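Local coordinates for A-type flavoprotein (PDB 2Q9U) that probably reduces oxygen to water at a mu-oxo-diiron centre, with electrons passed on by bound flavin mononucleotide, as in other flavodiiron proteins, at residues V189-V192 / M193-K197; A244-D247 / R248-K251; T337-K340 / G341-A344. All coordinates share one frame; numbering follows the deposited sequence.

Contact 1. Residues V189-V192 / M193-K197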
loop_
_atom_site.group_PDB
_atom_site.type_symbol
_atom_site.label_atom_id
_atom_site.label_comp_id
_atom_site.label_asym_id
_atom_site.label_seq_id
_atom_site.Cartn_x
_atom_site.Cartn_y
_atom_site.Cartn_z
ATOM N N VAL A 189 12.791 -26.363 1.863
ATOM C CA VAL A 189 12.084 -26.952 0.722
ATOM C C VAL A 189 10.585 -26.747 0.826
ATOM O O VAL A 189 9.945 -26.489 -0.179
ATOM C CB VAL A 189 12.447 -28.452 0.513
ATOM C CG1 VAL A 189 11.585 -29.082 -0.592
ATOM C CG2 VAL A 189 13.904 -28.541 0.109
ATOM N N SER A 190 10.016 -26.801 2.037
ATOM C CA SER A 190 8.583 -26.544 2.169
ATOM C C SER A 190 8.200 -25.125 1.737
ATOM O O SER A 190 7.146 -24.931 1.146
ATOM C CB SER A 190 8.028 -26.882 3.578
ATOM O OG SER A 190 8.611 -26.079 4.580
ATOM N N HIS A 191 9.059 -24.151 2.025
ATOM C CA HIS A 191 8.840 -22.783 1.586
ATOM C C HIS A 191 8.900 -22.667 0.042
ATOM O O HIS A 191 8.058 -22.017 -0.570
ATOM C CB HIS A 191 9.864 -21.822 2.214
ATOM C CG HIS A 191 9.602 -20.389 1.856
ATOM N ND1 HIS A 191 8.375 -19.796 2.063
ATOM C CD2 HIS A 191 10.386 -19.444 1.284
ATOM C CE1 HIS A 191 8.412 -18.547 1.632
ATOM N NE2 HIS A 191 9.616 -18.310 1.151
ATOM N N VAL A 192 9.897 -23.308 -0.564
ATOM C CA VAL A 192 10.037 -23.319 -2.026
ATOM C C VAL A 192 8.778 -23.965 -2.626
ATOM O O VAL A 192 8.216 -23.467 -3.607
ATOM C CB VAL A 192 11.291 -24.067 -2.485
ATOM C CG1 VAL A 192 11.411 -24.007 -4.062
ATOM C CG2 VAL A 192 12.553 -23.486 -1.830
ATOM N N MET A 193 8.303 -25.051 -2.005
ATOM C CA MET A 193 7.127 -25.736 -2.519
ATOM C C MET A 193 5.893 -24.884 -2.400
ATOM O O MET A 193 5.043 -24.902 -3.295
ATOM C CB MET A 193 6.929 -27.110 -1.862
ATOM C CG MET A 193 7.903 -28.160 -2.330
ATOM S SD MET A 193 7.773 -28.499 -4.132
ATOM C CE MET A 193 6.013 -28.838 -4.337
ATOM N N HIS A 194 5.789 -24.132 -1.300
ATOM C CA HIS A 194 4.698 -23.154 -1.170
ATOM C C HIS A 194 4.681 -22.188 -2.363
ATOM O O HIS A 194 3.635 -21.963 -2.976
ATOM C CB HIS A 194 4.819 -22.403 0.161
ATOM C CG HIS A 194 3.955 -21.189 0.252
ATOM N ND1 HIS A 194 2.691 -21.216 0.784
ATOM C CD2 HIS A 194 4.176 -19.911 -0.138
ATOM C CE1 HIS A 194 2.168 -20.002 0.737
ATOM N NE2 HIS A 194 3.045 -19.192 0.173
ATOM N N LEU A 195 5.835 -21.621 -2.702
ATOM C CA LEU A 195 5.890 -20.649 -3.805
ATOM C C LEU A 195 5.738 -21.337 -5.164
ATOM O O LEU A 195 5.193 -20.749 -6.121
ATOM C CB LEU A 195 7.197 -19.848 -3.722
ATOM C CG LEU A 195 7.287 -18.920 -2.491
ATOM C CD1 LEU A 195 8.697 -18.314 -2.434
ATOM C CD2 LEU A 195 6.202 -17.808 -2.521
ATOM N N PHE A 196 6.211 -22.591 -5.239
ATOM C CA PHE A 196 6.078 -23.414 -6.455
ATOM C C PHE A 196 4.578 -23.622 -6.730
ATOM O O PHE A 196 4.113 -23.511 -7.866
ATOM C CB PHE A 196 6.810 -24.744 -6.230
ATOM C CG PHE A 196 6.610 -25.785 -7.324
ATOM C CD1 PHE A 196 5.493 -26.625 -7.328
ATOM C CD2 PHE A 196 7.575 -25.952 -8.320
ATOM C CE1 PHE A 196 5.345 -27.614 -8.317
ATOM C CE2 PHE A 196 7.441 -26.952 -9.299
ATOM C CZ PHE A 196 6.327 -27.767 -9.296
ATOM N N LYS A 197 3.822 -23.907 -5.668
ATOM C CA LYS A 197 2.347 -24.018 -5.757
ATOM C C LYS A 197 1.665 -22.700 -6.101
ATOM O O LYS A 197 0.701 -22.663 -6.890
ATOM C CB LYS A 197 1.754 -24.572 -4.461
ATOM C CG LYS A 197 2.026 -26.050 -4.243
ATOM C CD LYS A 197 1.472 -26.483 -2.869
ATOM C CE LYS A 197 1.895 -27.887 -2.500
ATOM N NZ LYS A 197 1.481 -28.271 -1.095
#

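Contact 2. Residues A244-D247 / R248-K251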
loop_
_atom_site.group_PDB
_atom_site.type_symbol
_atom_site.label_atom_id
_atom_site.label_comp_id
_atom_site.label_asym_id
_atom_site.label_seq_id
_atom_site.Cartn_x
_atom_site.Cartn_y
_atom_site.Cartn_z
ATOM N N ALA A 244 6.236 -34.573 -8.481
ATOM C CA ALA A 244 5.023 -35.211 -7.901
ATOM C C ALA A 244 3.840 -34.246 -7.758
ATOM O O ALA A 244 2.692 -34.635 -8.011
ATOM C CB ALA A 244 5.328 -35.858 -6.583
ATOM N N GLU A 245 4.111 -32.997 -7.365
ATOM C CA GLU A 245 3.048 -31.981 -7.266
ATOM C C GLU A 245 2.455 -31.638 -8.640
ATOM O O GLU A 245 1.228 -31.589 -8.800
ATOM C CB GLU A 245 3.575 -30.715 -6.572
ATOM C CG GLU A 245 2.518 -29.568 -6.426
ATOM C CD GLU A 245 1.360 -29.915 -5.493
ATOM O OE1 GLU A 245 1.535 -30.786 -4.616
ATOM O OE2 GLU A 245 0.277 -29.306 -5.628
ATOM N N TYR A 246 3.309 -31.350 -9.625
ATOM C CA TYR A 246 2.821 -31.135 -10.991
ATOM C C TYR A 246 2.006 -32.332 -11.501
ATOM O O TYR A 246 0.966 -32.172 -12.164
ATOM C CB TYR A 246 3.988 -30.890 -11.944
ATOM C CG TYR A 246 4.424 -29.470 -12.113
ATOM C CD1 TYR A 246 3.668 -28.394 -11.627
ATOM C CD2 TYR A 246 5.599 -29.190 -12.813
ATOM C CE1 TYR A 246 4.099 -27.077 -11.806
ATOM C CE2 TYR A 246 6.026 -27.902 -13.009
ATOM C CZ TYR A 246 5.280 -26.844 -12.508
ATOM O OH TYR A 246 5.745 -25.578 -12.742
ATOM N N ASP A 247 2.482 -33.531 -11.196
ATOM C CA ASP A 247 1.773 -34.746 -11.638
ATOM C C ASP A 247 0.370 -34.857 -11.026
ATOM O O ASP A 247 -0.603 -35.097 -11.747
ATOM C CB ASP A 247 2.591 -35.997 -11.325
ATOM C CG ASP A 247 1.958 -37.252 -11.917
ATOM O OD1 ASP A 247 1.786 -37.278 -13.151
ATOM O OD2 ASP A 247 1.598 -38.174 -11.144
ATOM N N ARG A 248 0.274 -34.683 -9.708
ATOM C CA ARG A 248 -1.016 -34.700 -9.036
ATOM C C ARG A 248 -1.899 -33.600 -9.593
ATOM O O ARG A 248 -3.034 -33.856 -9.996
ATOM C CB ARG A 248 -0.874 -34.564 -7.514
ATOM C CG ARG A 248 -0.434 -35.852 -6.803
ATOM C CD ARG A 248 -0.445 -35.674 -5.268
ATOM N NE ARG A 248 0.345 -34.500 -4.854
ATOM C CZ ARG A 248 1.623 -34.538 -4.481
ATOM N NH1 ARG A 248 2.284 -35.696 -4.463
ATOM N NH2 ARG A 248 2.250 -33.417 -4.133
ATOM N N TRP A 249 -1.372 -32.377 -9.658
ATOM C CA TRP A 249 -2.176 -31.262 -10.161
ATOM C C TRP A 249 -2.672 -31.496 -11.590
ATOM O O TRP A 249 -3.844 -31.245 -11.881
ATOM C CB TRP A 249 -1.423 -29.915 -10.053
ATOM C CG TRP A 249 -2.084 -28.863 -10.893
ATOM C CD1 TRP A 249 -3.317 -28.294 -10.679
ATOM C CD2 TRP A 249 -1.578 -28.302 -12.107
ATOM N NE1 TRP A 249 -3.600 -27.398 -11.686
ATOM C CE2 TRP A 249 -2.556 -27.386 -12.583
ATOM C CE3 TRP A 249 -0.393 -28.490 -12.857
ATOM C CZ2 TRP A 249 -2.381 -26.648 -13.767
ATOM C CZ3 TRP A 249 -0.220 -27.752 -14.051
ATOM C CH2 TRP A 249 -1.216 -26.842 -14.493
ATOM N N SER A 250 -1.801 -31.983 -12.482
ATOM C CA SER A 250 -2.191 -32.231 -13.885
ATOM C C SER A 250 -3.345 -33.249 -13.972
ATOM O O SER A 250 -4.103 -33.252 -14.948
ATOM C CB SER A 250 -1.024 -32.722 -14.741
ATOM O OG SER A 250 -0.551 -33.988 -14.289
ATOM N N LYS A 251 -3.467 -34.084 -12.945
ATOM C CA LYS A 251 -4.513 -35.110 -12.868
ATOM C C LYS A 251 -5.694 -34.701 -11.945
ATOM O O LYS A 251 -6.648 -35.470 -11.740
ATOM C CB LYS A 251 -3.871 -36.415 -12.410
ATOM C CG LYS A 251 -2.906 -37.007 -13.437
ATOM C CD LYS A 251 -2.105 -38.127 -12.821
ATOM C CE LYS A 251 -1.270 -38.825 -13.879
ATOM N NZ LYS A 251 -0.212 -39.614 -13.230
HETATM O O HOH W 1 -1.070 -32.544 -3.299
HETATM O O HOH W 2 0.708 -36.253 -15.522
#

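Contact 3. Residues T337-K340 / G341-A344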
loop_
_atom_site.group_PDB
_atom_site.type_symbol
_atom_site.label_atom_id
_atom_site.label_comp_id
_atom_site.label_asym_id
_atom_site.label_seq_id
_atom_site.Cartn_x
_atom_site.Cartn_y
_atom_site.Cartn_z
ATOM N N THR A 337 -9.503 -21.450 -13.883
ATOM C CA THR A 337 -10.263 -22.734 -13.775
ATOM C C THR A 337 -10.076 -23.489 -12.443
ATOM O O THR A 337 -10.467 -24.658 -12.319
ATOM C CB THR A 337 -9.974 -23.742 -14.983
ATOM O OG1 THR A 337 -8.685 -24.373 -14.806
ATOM C CG2 THR A 337 -10.011 -23.032 -16.331
ATOM N N LEU A 338 -9.531 -22.794 -11.439
ATOM C CA LEU A 338 -9.131 -23.385 -10.159
ATOM C C LEU A 338 -10.243 -24.040 -9.352
ATOM O O LEU A 338 -9.970 -24.907 -8.545
ATOM C CB LEU A 338 -8.473 -22.314 -9.289
ATOM C CG LEU A 338 -7.236 -21.683 -9.943
ATOM C CD1 LEU A 338 -6.786 -20.458 -9.116
ATOM C CD2 LEU A 338 -6.128 -22.693 -10.099
ATOM N N ILE A 339 -11.490 -23.631 -9.553
ATOM C CA ILE A 339 -12.573 -24.261 -8.782
ATOM C C ILE A 339 -13.571 -25.031 -9.641
ATOM O O ILE A 339 -14.644 -25.433 -9.168
ATOM C CB ILE A 339 -13.310 -23.271 -7.832
ATOM C CG1 ILE A 339 -14.131 -22.233 -8.627
ATOM C CG2 ILE A 339 -12.327 -22.639 -6.791
ATOM C CD1 ILE A 339 -15.026 -21.329 -7.759
ATOM N N LYS A 340 -13.216 -25.270 -10.897
ATOM C CA LYS A 340 -14.083 -26.059 -11.773
ATOM C C LYS A 340 -14.357 -27.421 -11.104
ATOM O O LYS A 340 -13.417 -28.091 -10.662
ATOM C CB LYS A 340 -13.411 -26.220 -13.138
ATOM C CG LYS A 340 -14.141 -27.062 -14.140
ATOM C CD LYS A 340 -13.289 -27.172 -15.415
ATOM C CE LYS A 340 -13.218 -25.840 -16.174
ATOM N NZ LYS A 340 -14.408 -25.678 -17.062
ATOM N N GLY A 341 -15.636 -27.797 -11.013
ATOM C CA GLY A 341 -16.063 -29.059 -10.397
ATOM C C GLY A 341 -16.114 -29.100 -8.873
ATOM O O GLY A 341 -16.562 -30.097 -8.312
ATOM N N LYS A 342 -15.675 -28.022 -8.205
ATOM C CA LYS A 342 -15.515 -28.019 -6.735
ATOM C C LYS A 342 -16.784 -27.546 -6.028
ATOM O O LYS A 342 -17.457 -26.636 -6.523
ATOM C CB LYS A 342 -14.337 -27.135 -6.294
ATOM C CG LYS A 342 -12.998 -27.569 -6.895
ATOM C CD LYS A 342 -11.850 -26.944 -6.130
ATOM C CE LYS A 342 -10.493 -27.409 -6.630
ATOM N NZ LYS A 342 -9.390 -26.814 -5.822
ATOM N N PRO A 343 -17.125 -28.171 -4.879
ATOM C CA PRO A 343 -18.288 -27.707 -4.128
ATOM C C PRO A 343 -18.094 -26.213 -3.813
ATOM O O PRO A 343 -17.018 -25.829 -3.393
ATOM C CB PRO A 343 -18.211 -28.523 -2.835
ATOM C CG PRO A 343 -17.453 -29.768 -3.209
ATOM C CD PRO A 343 -16.442 -29.297 -4.209
ATOM N N ALA A 344 -19.095 -25.378 -4.069
ATOM C CA ALA A 344 -18.957 -23.929 -3.862
ATOM C C ALA A 344 -20.248 -23.336 -3.284
ATOM O O ALA A 344 -21.352 -23.613 -3.793
ATOM C CB ALA A 344 -18.573 -23.207 -5.182
#

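Contact 1. Residues V189-V192 / M193-K197
The carbonyl oxygen Val192 O accepts the amide hydrogen of Phe196 N at 2.7 Å. One residue earlier in the helix, Leu195 N binds His191 O at 3.1 Å; Met193 N reaches Val189 O and His194 N reaches Ser190 O in the same i to i+4 pattern. Two side-chain pairs follow the same spacing. On one flank Val189 and Met193 lie side by side and point the same way, with Val189 CG1 4.2 Å from Met193 CG. On another, Leu195 CG lies over one face of the His191 imidazole, with Leu195 CD1 3.7 Å from His191 NE2. With CG anti to the backbone N (chi1 -176°), the His191 ring stands out from the helix, and Leu195 reaches back to it. Its NE2 is held by Glu37 OE1, and Tyr177 meets the ring edge-to-face, which probably limits rotation of the imidazole. Phe196 leads away from this turn towards Tyr246 and Trp234, its side chain about 13 Å from the mu-oxo-diiron centre, while Ser190 packs on Asp188 of a second subunit. These are the first two and a half turns of helix 189-204, a regular alpha-helix in the metallo-beta-lactamase-like domain.

Contact 2. Residues A244-D247 / R248-K251
Arg248 NH2 meets Glu245 OE1 at 2.8 Å in a salt bridge between residues about one helical turn apart (i to i+3). The carboxylate oxygen lies at the edge of the guanidinium, in its plane, yet is approached on its anti side, and the two flat groups are turned 65° apart. Ala244 O sits over the centre of one guanidinium face, and the bend of the arginine chain at chi3 (-53°) folds the group back over that carbonyl. A water accepts from Arg248 NE and makes a weaker bond to Glu245 OE1, bridging the pair a second time. At the helix end Lys251 NZ stands 3.1 Å from both Asp247 OD1 and Asp247 OD2, using the syn lone pair of each oxygen in a forked salt bridge. Ser250 OG donates to Asp247 O at 2.8 Å, and a second water donates to both Ser250 OG and Asp247 OD1, a further bond to that carboxylate oxygen. On the buried side Tyr246 CD1 touches Trp249 CE3 at 4.2 Å. Farther out, Tyr306 OH holds Glu245 OE2, the other oxygen of the arginine's partner, and Phe173 N holds Tyr246 OH. Helix 236-250 thus ends with its aromatic side against helices 189-204 and 208-219, Tyr246 and Trp249 both packing on Thr200 and Met211, while Arg248 lies beside Gln253 and Pro412.

Contact 3. Residues T337-K340 / G341-A344
Lys342 N donates to Ile339 O at 2.9 Å, closing a type II beta turn. The close-packed part of the contact is the Lys342 chain, which runs back alongside Ile339 and Leu338. Extended beyond CG, it has CG 3.5 Å from Ile339 O and CE 3.2 Å from Leu338 O. Its buried ammonium group is gripped by the carbonyls of Thr305, Tyr306 and Ser308, at the end of helix 298-306 and just after it, which would help to keep the charge stable. Ile339 meets Lys342 CB to CB at 4.3 Å and also packs on Val311. A type I turn from Thr337 to Lys340 precedes this one, and the two together carry the chain from helix 324-336 into strand 344-350, a helix-to-strand connection of the parallel flavodoxin-like sheet. The corner of the second turn is the solvent side. Here Gly341 takes the positive phi (79°) of the third position of a type II turn. Exposed Lys340 touches its neighbour closely only at the root, CG being 3.5 Å from Gly341 N, while its chain extends outward through CD before bending at chi3 and chi4.

Overall arrangement
From the N terminus the chain meets contact 1 at the start of helix 189-204, contact 2 at the C-terminal end of helix 236-250, and contact 3 in the linker between helix 324-336 and strand 344-350. The three follow in series, none nesting in or crossing another; contacts 1 and 2 are turns within helices, and only contact 3 closes tight turns in a loop. Contacts 1 and 2 touch directly, Phe196 CZ lying 3.4 Å from Tyr246 CE1, and so join two helices of the beta-lactamase-like part. Contact 3 belongs to the flavodoxin-like part and touches neither, its nearest atoms about 6 Å from contact 2; Tyr306 lies between these two.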